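Local coordinates for methyl-accepting chemotaxis protein (Vibrio parahaemolyticus, PDB 4EXO) that binds pyruvate in a periplasmic PAS-like Cache domain and probably passes ligand occupancy on to the chemotaxis machinery as a methyl-accepting receptor, at residues Pro31-Asp36 / Glu129-Trp134; Asp57-Ala62 / Phe111-Pro116; Ala120-Leu125 / Gly141-Asp146. One frame throughout, in Å; residues are numbered along the deposited sequence. Where two conformers were deposited one is given.

Interaction 1: residues Pro31-Asp36 / Glu129-Trp134; sequences PLYDSD and EYLQKW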
loop_
_atom_site.group_PDB
_atom_site.type_symbol
_atom_site.label_atom_id
_atom_site.label_comp_id
_atom_site.label_asym_id
_atom_site.label_seq_id
_atom_site.Cartn_x
_atom_site.Cartn_y
_atom_site.Cartn_z
ATOM N N PRO A 31 1.689 -5.099 13.681
ATOM C CA PRO A 31 1.981 -6.213 14.620
ATOM C C PRO A 31 3.287 -5.958 15.368
ATOM O O PRO A 31 3.343 -6.101 16.600
ATOM C CB PRO A 31 2.160 -7.414 13.688
ATOM C CG PRO A 31 1.297 -7.071 12.489
ATOM C CD PRO A 31 1.475 -5.589 12.303
ATOM N N LEU A 32 4.309 -5.507 14.636
ATOM C CA LEU A 32 5.601 -5.161 15.239
ATOM C C LEU A 32 5.550 -3.949 16.170
ATOM O O LEU A 32 6.096 -3.985 17.292
ATOM C CB LEU A 32 6.633 -4.932 14.136
ATOM C CG LEU A 32 7.098 -6.122 13.308
ATOM C CD1 LEU A 32 7.827 -5.637 12.032
ATOM C CD2 LEU A 32 8.001 -7.065 14.095
ATOM N N TYR A 33 4.909 -2.878 15.712
ATOM C CA TYR A 33 4.778 -1.641 16.466
ATOM C C TYR A 33 4.052 -1.903 17.788
ATOM O O TYR A 33 4.525 -1.475 18.838
ATOM C CB TYR A 33 3.977 -0.630 15.645
ATOM C CG TYR A 33 3.945 0.800 16.167
ATOM C CD1 TYR A 33 5.098 1.608 16.142
ATOM C CD2 TYR A 33 2.745 1.373 16.606
ATOM C CE1 TYR A 33 5.071 2.940 16.584
ATOM C CE2 TYR A 33 2.705 2.714 17.059
ATOM C CZ TYR A 33 3.879 3.484 17.033
ATOM O OH TYR A 33 3.826 4.803 17.446
ATOM N N ASP A 34 2.909 -2.589 17.704
ATOM C CA ASP A 34 2.072 -2.868 18.869
ATOM C C ASP A 34 2.787 -3.744 19.917
ATOM O O ASP A 34 2.644 -3.492 21.114
ATOM C CB ASP A 34 0.722 -3.477 18.455
ATOM C CG ASP A 34 -0.216 -2.456 17.812
ATOM O OD1 ASP A 34 0.057 -1.240 17.841
ATOM O OD2 ASP A 34 -1.254 -2.858 17.262
ATOM N N SER A 35 3.543 -4.749 19.465
ATOM C CA SER A 35 4.262 -5.673 20.346
ATOM C C SER A 35 5.685 -5.255 20.734
ATOM O O SER A 35 6.406 -6.023 21.389
ATOM C CB SER A 35 4.321 -7.071 19.716
ATOM O OG SER A 35 5.192 -7.098 18.596
ATOM N N ASP A 36 6.097 -4.061 20.318
ATOM C CA ASP A 36 7.455 -3.615 20.543
ATOM C C ASP A 36 7.749 -3.444 22.041
ATOM O O ASP A 36 6.891 -2.968 22.798
ATOM C CB ASP A 36 7.678 -2.280 19.841
ATOM C CG ASP A 36 9.081 -1.766 20.009
ATOM O OD1 ASP A 36 10.006 -2.395 19.459
ATOM O OD2 ASP A 36 9.264 -0.731 20.697
ATOM N N GLU A 129 3.059 10.950 8.610
ATOM C CA GLU A 129 2.313 10.677 9.829
ATOM C C GLU A 129 3.300 10.390 10.954
ATOM O O GLU A 129 4.389 9.819 10.737
ATOM C CB GLU A 129 1.318 9.513 9.621
ATOM C CG GLU A 129 0.003 9.972 8.937
ATOM C CD GLU A 129 -1.046 8.821 8.720
ATOM O OE1 GLU A 129 -0.828 7.694 9.289
ATOM O OE2 GLU A 129 -2.052 9.078 7.965
ATOM N N TYR A 130 2.951 10.833 12.157
ATOM C CA TYR A 130 3.862 10.695 13.302
ATOM C C TYR A 130 3.527 9.442 14.106
ATOM O O TYR A 130 2.345 9.224 14.459
ATOM C CB TYR A 130 3.770 11.955 14.185
ATOM C CG TYR A 130 4.726 11.930 15.365
ATOM C CD1 TYR A 130 6.088 11.685 15.178
ATOM C CD2 TYR A 130 4.271 12.148 16.673
ATOM C CE1 TYR A 130 6.983 11.658 16.253
ATOM C CE2 TYR A 130 5.152 12.121 17.763
ATOM C CZ TYR A 130 6.506 11.864 17.549
ATOM O OH TYR A 130 7.402 11.828 18.606
ATOM N N LEU A 131 4.538 8.608 14.338
ATOM C CA LEU A 131 4.426 7.363 15.092
ATOM C C LEU A 131 5.151 7.540 16.430
ATOM O O LEU A 131 6.371 7.319 16.551
ATOM C CB LEU A 131 5.050 6.204 14.305
ATOM C CG LEU A 131 4.363 5.815 12.992
ATOM C CD1 LEU A 131 5.180 4.704 12.334
ATOM C CD2 LEU A 131 2.936 5.334 13.258
ATOM N N GLN A 132 4.410 7.990 17.433
ATOM C CA GLN A 132 5.072 8.568 18.608
ATOM C C GLN A 132 5.919 7.580 19.426
ATOM O O GLN A 132 6.919 7.981 20.038
ATOM C CB GLN A 132 4.037 9.272 19.496
ATOM C CG GLN A 132 2.947 8.342 19.998
ATOM C CD GLN A 132 3.314 7.667 21.333
ATOM O OE1 GLN A 132 4.332 8.007 21.981
ATOM N NE2 GLN A 132 2.497 6.692 21.731
ATOM N N LYS A 133 5.539 6.299 19.429
ATOM C CA LYS A 133 6.229 5.282 20.245
ATOM C C LYS A 133 7.689 5.173 19.865
ATOM O O LYS A 133 8.550 5.019 20.724
ATOM C CB LYS A 133 5.573 3.914 20.079
ATOM C CG LYS A 133 6.170 2.836 20.997
ATOM C CD LYS A 133 5.507 1.453 20.792
ATOM C CE LYS A 133 4.017 1.480 20.982
ATOM N NZ LYS A 133 3.525 0.042 20.975
ATOM N N TRP A 134 7.956 5.292 18.560
ATOM C CA TRP A 134 9.313 5.276 18.030
ATOM C C TRP A 134 9.922 6.648 17.677
ATOM O O TRP A 134 11.084 6.701 17.246
ATOM C CB TRP A 134 9.329 4.366 16.800
ATOM C CG TRP A 134 9.156 2.940 17.170
ATOM C CD1 TRP A 134 9.232 2.395 18.432
ATOM C CD2 TRP A 134 8.911 1.863 16.282
ATOM N NE1 TRP A 134 9.031 1.034 18.373
ATOM C CE2 TRP A 134 8.835 0.684 17.059
ATOM C CE3 TRP A 134 8.738 1.776 14.896
ATOM C CZ2 TRP A 134 8.606 -0.572 16.489
ATOM C CZ3 TRP A 134 8.507 0.524 14.335
ATOM C CH2 TRP A 134 8.438 -0.626 15.126
HETATM O O HOH W 1 0.943 0.390 20.011
#
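Y33 and K133 mark the closest backbone approach, with their CA atoms 8.0 Å apart; across such a gap no backbone-to-backbone bond forms, and each hydrogen bond uses at least one side chain. Y33 sits in the short helix 30-34, while K133 and W134 lie in the turn that follows strand 120-131. Y33 CG is anti to its backbone N (chi1 -170°), and the ring runs in between the side chains of K133 and W134. One ring edge points at the indole: Y33 CD1 lies over the centre of the W134 ring, 3.8 Å from W134 CD2, and the planes meet at 82°, a T-shaped (edge-to-face) pair. At the far end of the ring, Y33 OH accepts a hydrogen bond from K133 N at 3.0 Å. The contact thus joins a helix end to the turn of the hairpin of strands 120-131 and 136-143, part of this Cache domain's antiparallel sheet. K133 bends at chi3 and passes over a face of the Y33 ring; its NZ lies 4.9 Å from the ring centroid in a cation-pi arrangement and donates to Y33 O at 2.8 Å. A water accepts from the same NZ and donates to D34 OD1, while D34 OD2 forms a salt bridge with K30. On the indole edge, W134 NE1 donates a nearly straight bond (172°) of 2.9 Å to D36 OD2, in the plane of the indole but from above that of the carboxylate. G39 N donates to the same oxygen, and N41 N and S40 OG engage D36 OD1.

Interaction 2: residues Asp57-Ala62 / Phe111-Pro116; sequences DGYFFA and FSWHKP. With PYR (pyruvic acid), chain B.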
loop_
_atom_site.group_PDB
_atom_site.type_symbol
_atom_site.label_atom_id
_atom_site.label_comp_id
_atom_site.label_asym_id
_atom_site.label_seq_id
_atom_site.Cartn_x
_atom_site.Cartn_y
_atom_site.Cartn_z
ATOM N N ASP A 57 8.873 5.271 -8.158
ATOM C CA ASP A 57 9.171 6.513 -7.421
ATOM C C ASP A 57 8.399 6.618 -6.101
ATOM O O ASP A 57 8.371 7.674 -5.500
ATOM C CB ASP A 57 8.803 7.711 -8.291
ATOM C CG ASP A 57 9.763 7.881 -9.473
ATOM O OD1 ASP A 57 10.981 7.748 -9.260
ATOM O OD2 ASP A 57 9.298 8.154 -10.595
ATOM N N GLY A 58 7.761 5.531 -5.694
ATOM C CA GLY A 58 6.806 5.554 -4.579
ATOM C C GLY A 58 7.340 4.739 -3.422
ATOM O O GLY A 58 7.202 3.515 -3.421
ATOM N N TYR A 59 7.932 5.409 -2.417
ATOM C CA TYR A 59 8.685 4.732 -1.354
ATOM C C TYR A 59 8.567 5.488 -0.031
ATOM O O TYR A 59 8.082 6.638 -0.007
ATOM C CB TYR A 59 10.197 4.667 -1.744
ATOM C CG TYR A 59 10.828 6.059 -1.861
ATOM C CD1 TYR A 59 11.399 6.681 -0.747
ATOM C CD2 TYR A 59 10.802 6.764 -3.081
ATOM C CE1 TYR A 59 11.981 7.976 -0.832
ATOM C CE2 TYR A 59 11.379 8.064 -3.210
ATOM C CZ TYR A 59 11.971 8.653 -2.061
ATOM O OH TYR A 59 12.524 9.910 -2.159
ATOM N N PHE A 60 9.018 4.844 1.055
ATOM C CA PHE A 60 9.003 5.451 2.391
ATOM C C PHE A 60 10.357 5.969 2.874
ATOM O O PHE A 60 11.430 5.413 2.521
ATOM C CB PHE A 60 8.526 4.437 3.430
ATOM C CG PHE A 60 7.084 4.094 3.316
ATOM C CD1 PHE A 60 6.108 4.955 3.822
ATOM C CD2 PHE A 60 6.697 2.900 2.716
ATOM C CE1 PHE A 60 4.751 4.643 3.736
ATOM C CE2 PHE A 60 5.322 2.552 2.612
ATOM C CZ PHE A 60 4.339 3.433 3.112
ATOM N N PHE A 61 10.280 7.005 3.717
ATOM C CA PHE A 61 11.407 7.506 4.479
ATOM C C PHE A 61 10.892 7.771 5.908
ATOM O O PHE A 61 9.676 7.904 6.124
ATOM C CB PHE A 61 11.964 8.814 3.840
ATOM C CG PHE A 61 10.908 9.867 3.631
ATOM C CD1 PHE A 61 10.480 10.667 4.717
ATOM C CD2 PHE A 61 10.325 10.080 2.379
ATOM C CE1 PHE A 61 9.490 11.646 4.524
ATOM C CE2 PHE A 61 9.317 11.048 2.188
ATOM C CZ PHE A 61 8.908 11.841 3.267
ATOM N N ALA A 62 11.799 7.870 6.875
ATOM C CA ALA A 62 11.381 8.365 8.201
ATOM C C ALA A 62 12.476 9.156 8.866
ATOM O O ALA A 62 13.671 8.878 8.629
ATOM C CB ALA A 62 10.895 7.200 9.112
ATOM N N PHE A 111 7.865 20.123 -1.824
ATOM C CA PHE A 111 9.313 20.340 -1.826
ATOM C C PHE A 111 9.868 19.571 -3.019
ATOM O O PHE A 111 9.144 18.819 -3.642
ATOM C CB PHE A 111 9.983 19.836 -0.528
ATOM C CG PHE A 111 9.751 18.363 -0.220
ATOM C CD1 PHE A 111 10.723 17.405 -0.565
ATOM C CD2 PHE A 111 8.584 17.936 0.469
ATOM C CE1 PHE A 111 10.536 16.023 -0.236
ATOM C CE2 PHE A 111 8.373 16.584 0.776
ATOM C CZ PHE A 111 9.346 15.608 0.421
ATOM N N SER A 112 11.143 19.792 -3.332
ATOM C CA SER A 112 11.843 19.026 -4.379
ATOM C C SER A 112 12.797 18.056 -3.709
ATOM O O SER A 112 13.355 18.351 -2.651
ATOM C CB SER A 112 12.620 19.948 -5.312
ATOM O OG SER A 112 11.713 20.667 -6.128
ATOM N N TRP A 113 12.949 16.888 -4.328
ATOM C CA TRP A 113 13.790 15.830 -3.816
ATOM C C TRP A 113 14.240 14.967 -5.005
ATOM O O TRP A 113 13.598 14.947 -6.083
ATOM C CB TRP A 113 13.020 14.968 -2.794
ATOM C CG TRP A 113 13.937 14.149 -1.927
ATOM C CD1 TRP A 113 14.389 12.865 -2.179
ATOM C CD2 TRP A 113 14.531 14.548 -0.682
ATOM N NE1 TRP A 113 15.231 12.463 -1.166
ATOM C CE2 TRP A 113 15.315 13.462 -0.225
ATOM C CE3 TRP A 113 14.457 15.726 0.103
ATOM C CZ2 TRP A 113 16.056 13.509 0.965
ATOM C CZ3 TRP A 113 15.190 15.765 1.303
ATOM C CH2 TRP A 113 15.963 14.661 1.729
ATOM N N HIS A 114 15.324 14.233 -4.797
ATOM C CA HIS A 114 15.742 13.199 -5.752
ATOM C C HIS A 114 14.520 12.359 -6.172
ATOM O O HIS A 114 13.748 11.890 -5.335
ATOM C CB HIS A 114 16.778 12.307 -5.081
ATOM C CG HIS A 114 17.138 11.075 -5.866
ATOM N ND1 HIS A 114 16.547 9.850 -5.641
ATOM C CD2 HIS A 114 18.087 10.870 -6.810
ATOM C CE1 HIS A 114 17.099 8.944 -6.431
ATOM N NE2 HIS A 114 18.053 9.536 -7.138
ATOM N N LYS A 115 14.360 12.170 -7.475
ATOM C CA LYS A 115 13.310 11.316 -8.012
ATOM C C LYS A 115 13.985 10.057 -8.630
ATOM O O LYS A 115 14.752 10.185 -9.592
ATOM C CB LYS A 115 12.560 12.085 -9.107
ATOM C CG LYS A 115 11.454 11.286 -9.796
ATOM C CD LYS A 115 10.680 12.176 -10.790
ATOM C CE LYS A 115 9.588 11.383 -11.492
ATOM N NZ LYS A 115 8.784 12.217 -12.462
ATOM N N PRO A 116 13.732 8.859 -8.063
ATOM C CA PRO A 116 14.464 7.657 -8.503
ATOM C C PRO A 116 14.501 7.452 -10.008
ATOM O O PRO A 116 15.586 7.161 -10.553
ATOM C CB PRO A 116 13.732 6.515 -7.788
ATOM C CG PRO A 116 13.354 7.176 -6.416
ATOM C CD PRO A 116 12.926 8.612 -6.841
HETATM C C PYR B . 12.364 12.042 0.718
HETATM O O PYR B . 11.440 12.669 0.022
HETATM O OXT PYR B . 12.894 10.940 0.224
HETATM C CA PYR B . 12.797 12.536 1.970
HETATM O O3 PYR B . 13.699 11.859 2.578
HETATM C CB PYR B . 12.286 13.820 2.612
HETATM O O HOH W 2 15.065 9.609 -3.205
#
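D57, Y59 and P116 bury the most surface here, where the segment leading into strand 61-63 faces the end of strand 108-115 in the PAS-like sheet of the Cache domain. These two strands are not neighbours in the sheet, and the pyruvate pocket lies between their side chains. At one end the backbones come close, D57 CA and P116 CA being 5.5 Å apart. D57 OD1 lies 3.2 Å from P116 N, a proline nitrogen with no hydrogen to give, so the approach is a van der Waals one. Its other oxygen, D57 OD2, shares a hydrogen bond with T117 OG1 and touches K115 CE at 3.4 Å; the K115 ammonium reaches past it to a salt bridge with D145. P116 packs on the tyrosine as well, with its CG 3.9 Å from Y59 CE2.

Y59 carries the contact inward. Its chi1 of 63° sets CG between the backbone N and the carbonyl carbon, and the ring points its hydroxyl into the pocket, where Y59 OH donates to pyruvate OXT at 2.6 Å in the plane of the ring. The hydroxyl also lies against W113 CD1, the two side chains crossing at about a right angle. Pyruvate is sandwiched: F61 turns a face to its CA, and the W113 indole covers it with a face, W113 CE2 lying 3.4 Å from pyruvate C. F111 meets pyruvate O with its ring edge. Y63 OH, H72 NE2 and K124 NZ complete the polar grip on the ligand. A water donates to Y59 OH at 2.8 Å and lies 2.9 Å from H114 ND1.

Interaction 3: residues Ala120-Leu125 / Gly141-Asp146; sequences AQAPKL and GIYIDD. With PYR (pyruvic acid), chain B.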
loop_
_atom_site.group_PDB
_atom_site.type_symbol
_atom_site.label_atom_id
_atom_site.label_comp_id
_atom_site.label_asym_id
_atom_site.label_seq_id
_atom_site.Cartn_x
_atom_site.Cartn_y
_atom_site.Cartn_z
ATOM N N ALA A 120 17.512 12.653 -10.375
ATOM C CA ALA A 120 17.732 14.098 -10.353
ATOM C C ALA A 120 16.615 14.707 -9.506
ATOM O O ALA A 120 15.611 14.065 -9.284
ATOM C CB ALA A 120 17.657 14.665 -11.819
ATOM N N GLN A 121 16.803 15.945 -9.029
ATOM C CA GLN A 121 15.738 16.635 -8.261
ATOM C C GLN A 121 14.486 16.854 -9.072
ATOM O O GLN A 121 14.557 17.172 -10.261
ATOM C CB GLN A 121 16.276 18.002 -7.756
ATOM C CG GLN A 121 17.527 17.867 -6.924
ATOM C CD GLN A 121 17.198 17.281 -5.559
ATOM O OE1 GLN A 121 16.292 17.771 -4.863
ATOM N NE2 GLN A 121 17.914 16.221 -5.176
ATOM N N ALA A 122 13.323 16.689 -8.449
ATOM C CA ALA A 122 12.041 16.989 -9.072
ATOM C C ALA A 122 11.029 17.437 -8.023
ATOM O O ALA A 122 11.110 16.995 -6.871
ATOM C CB ALA A 122 11.463 15.775 -9.806
ATOM N N PRO A 123 10.050 18.262 -8.430
ATOM C CA PRO A 123 9.023 18.669 -7.459
ATOM C C PRO A 123 8.174 17.501 -6.978
ATOM O O PRO A 123 7.754 16.640 -7.784
ATOM C CB PRO A 123 8.182 19.712 -8.209
ATOM C CG PRO A 123 8.503 19.540 -9.652
ATOM C CD PRO A 123 9.906 18.956 -9.730
ATOM N N LYS A 124 7.893 17.503 -5.674
ATOM C CA LYS A 124 7.210 16.392 -5.013
ATOM C C LYS A 124 6.135 16.940 -4.077
ATOM O O LYS A 124 6.225 18.087 -3.599
ATOM C CB LYS A 124 8.281 15.649 -4.173
ATOM C CG LYS A 124 7.876 14.363 -3.488
ATOM C CD LYS A 124 9.138 13.690 -2.898
ATOM C CE LYS A 124 8.828 12.289 -2.310
ATOM N NZ LYS A 124 10.101 11.559 -1.906
ATOM N N LEU A 125 5.127 16.111 -3.804
ATOM C CA LEU A 125 4.200 16.391 -2.713
ATOM C C LEU A 125 4.360 15.275 -1.688
ATOM O O LEU A 125 4.054 14.139 -1.972
ATOM C CB LEU A 125 2.759 16.478 -3.210
ATOM C CG LEU A 125 1.666 16.559 -2.108
ATOM C CD1 LEU A 125 1.890 17.811 -1.236
ATOM C CD2 LEU A 125 0.291 16.591 -2.766
ATOM N N GLY A 141 5.543 10.122 -0.791
ATOM C CA GLY A 141 5.219 11.279 -1.645
ATOM C C GLY A 141 4.915 10.871 -3.066
ATOM O O GLY A 141 5.149 9.721 -3.456
ATOM N N ILE A 142 4.342 11.807 -3.821
ATOM C CA ILE A 142 4.118 11.634 -5.265
ATOM C C ILE A 142 4.847 12.768 -5.996
ATOM O O ILE A 142 4.871 13.908 -5.501
ATOM C CB ILE A 142 2.608 11.629 -5.581
ATOM C CG1 ILE A 142 1.948 10.422 -4.903
ATOM C CG2 ILE A 142 2.337 11.616 -7.078
ATOM C CD1 ILE A 142 0.473 10.328 -5.136
ATOM N N TYR A 143 5.429 12.485 -7.159
ATOM C CA TYR A 143 6.159 13.544 -7.885
ATOM C C TYR A 143 5.195 14.318 -8.781
ATOM O O TYR A 143 4.305 13.741 -9.384
ATOM C CB TYR A 143 7.362 12.962 -8.646
ATOM C CG TYR A 143 8.426 12.506 -7.646
ATOM C CD1 TYR A 143 9.472 13.372 -7.274
ATOM C CD2 TYR A 143 8.364 11.257 -7.037
ATOM C CE1 TYR A 143 10.422 12.994 -6.339
ATOM C CE2 TYR A 143 9.313 10.866 -6.092
ATOM C CZ TYR A 143 10.336 11.727 -5.751
ATOM O OH TYR A 143 11.286 11.345 -4.822
ATOM N N ILE A 144 5.322 15.631 -8.822
ATOM C CA ILE A 144 4.310 16.424 -9.521
ATOM C C ILE A 144 4.836 17.075 -10.800
ATOM O O ILE A 144 4.112 17.855 -11.443
ATOM C CB ILE A 144 3.631 17.467 -8.603
ATOM C CG1 ILE A 144 4.660 18.315 -7.859
ATOM C CG2 ILE A 144 2.718 16.780 -7.566
ATOM C CD1 ILE A 144 4.000 19.293 -6.921
ATOM N N ASP A 145 6.070 16.746 -11.176
ATOM C CA ASP A 145 6.659 17.288 -12.415
ATOM C C ASP A 145 5.772 17.156 -13.668
ATOM O O ASP A 145 5.862 18.008 -14.564
ATOM C CB ASP A 145 8.125 16.847 -12.666
ATOM C CG ASP A 145 8.380 15.348 -12.418
ATOM O OD1 ASP A 145 7.568 14.632 -11.779
ATOM O OD2 ASP A 145 9.451 14.884 -12.868
ATOM N N ASP A 146 4.933 16.117 -13.738
ATOM C CA ASP A 146 3.757 16.140 -14.644
ATOM C C ASP A 146 2.795 17.325 -14.304
ATOM O O ASP A 146 1.625 17.156 -13.921
ATOM C CB ASP A 146 3.021 14.774 -14.707
ATOM C CG ASP A 146 2.977 14.056 -13.363
ATOM O OD1 ASP A 146 2.416 14.636 -12.402
ATOM O OD2 ASP A 146 3.501 12.915 -13.265
HETATM C C PYR B . 12.364 12.042 0.718
HETATM O O PYR B . 11.440 12.669 0.022
HETATM O OXT PYR B . 12.894 10.940 0.224
HETATM C CA PYR B . 12.797 12.536 1.970
HETATM O O3 PYR B . 13.699 11.859 2.578
HETATM C CB PYR B . 12.286 13.820 2.612
#
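K124 reaches Y143 and the pyruvate as a fully extended chain: CG is anti to the backbone N (chi1 -174°), and the later torsions are all anti. In Y143, chi1 of -69° sets CG beside the backbone N, and chi2 turns the ring so that one face meets the lysine methylenes. K124 CG stands over that ring 4.2 Å from its centroid and 15° off the normal, a CH-pi contact offset toward the rim. Beyond it, K124 CD runs 3.7 Å from Y143 CZ, and NZ ends by donating to Y143 OH at 3.2 Å.

The two residues form an antiparallel non-hydrogen-bonded pair in the hairpin of strands 120-131 and 136-143, with CA atoms 4.2 Å apart. Next to it L125 and I142 make the hydrogen-bonded pair: L125 N donates to I142 O at 2.8 Å, and I142 N returns a bond to L125 O. Their side chains go to the other face of the sheet, where L125 and I142 pack against helix 2-28. G141, without a side chain, lets its CA come within 3.8 Å of K124 CE.

Past the strand end, I144 N still bonds P123 O at 2.8 Å, while I144 CG1 packs on P123 CB. A122 CB lies against Y143 CD1 and near D145 OD2, the partner of K115.

K124 NZ also donates to pyruvate O at 2.6 Å, a short bond consistent with charge-assisted recognition of the carboxylate. The Y143 hydroxyl, bonded to K124 NZ and also to Y59 OH and H114 O, is a second-shell group of the pocket, an arrangement consistent with fixing where the ammonium sits.

Interactions 2 and 3 lie close together, their centres about 8 Å apart, and share the pyruvate: the first supplies Y59 and the aromatic walls, the second K124. They touch directly, through the F111 O to K124 N backbone bond between strands 108-115 and 120-131 and a probable H114 O to Y143 OH bond. Interaction 1 uses the far end of strand 120-131, its centre about 28 Å from that of interaction 3, and is more solvent-exposed. Its bonds each involve a side chain, two with a backbone partner and one between side chains, whereas interaction 3 is buried, with backbone ladder bonds, and interaction 2 has no direct hydrogen bond between its segments, meeting through packing, ligand and water.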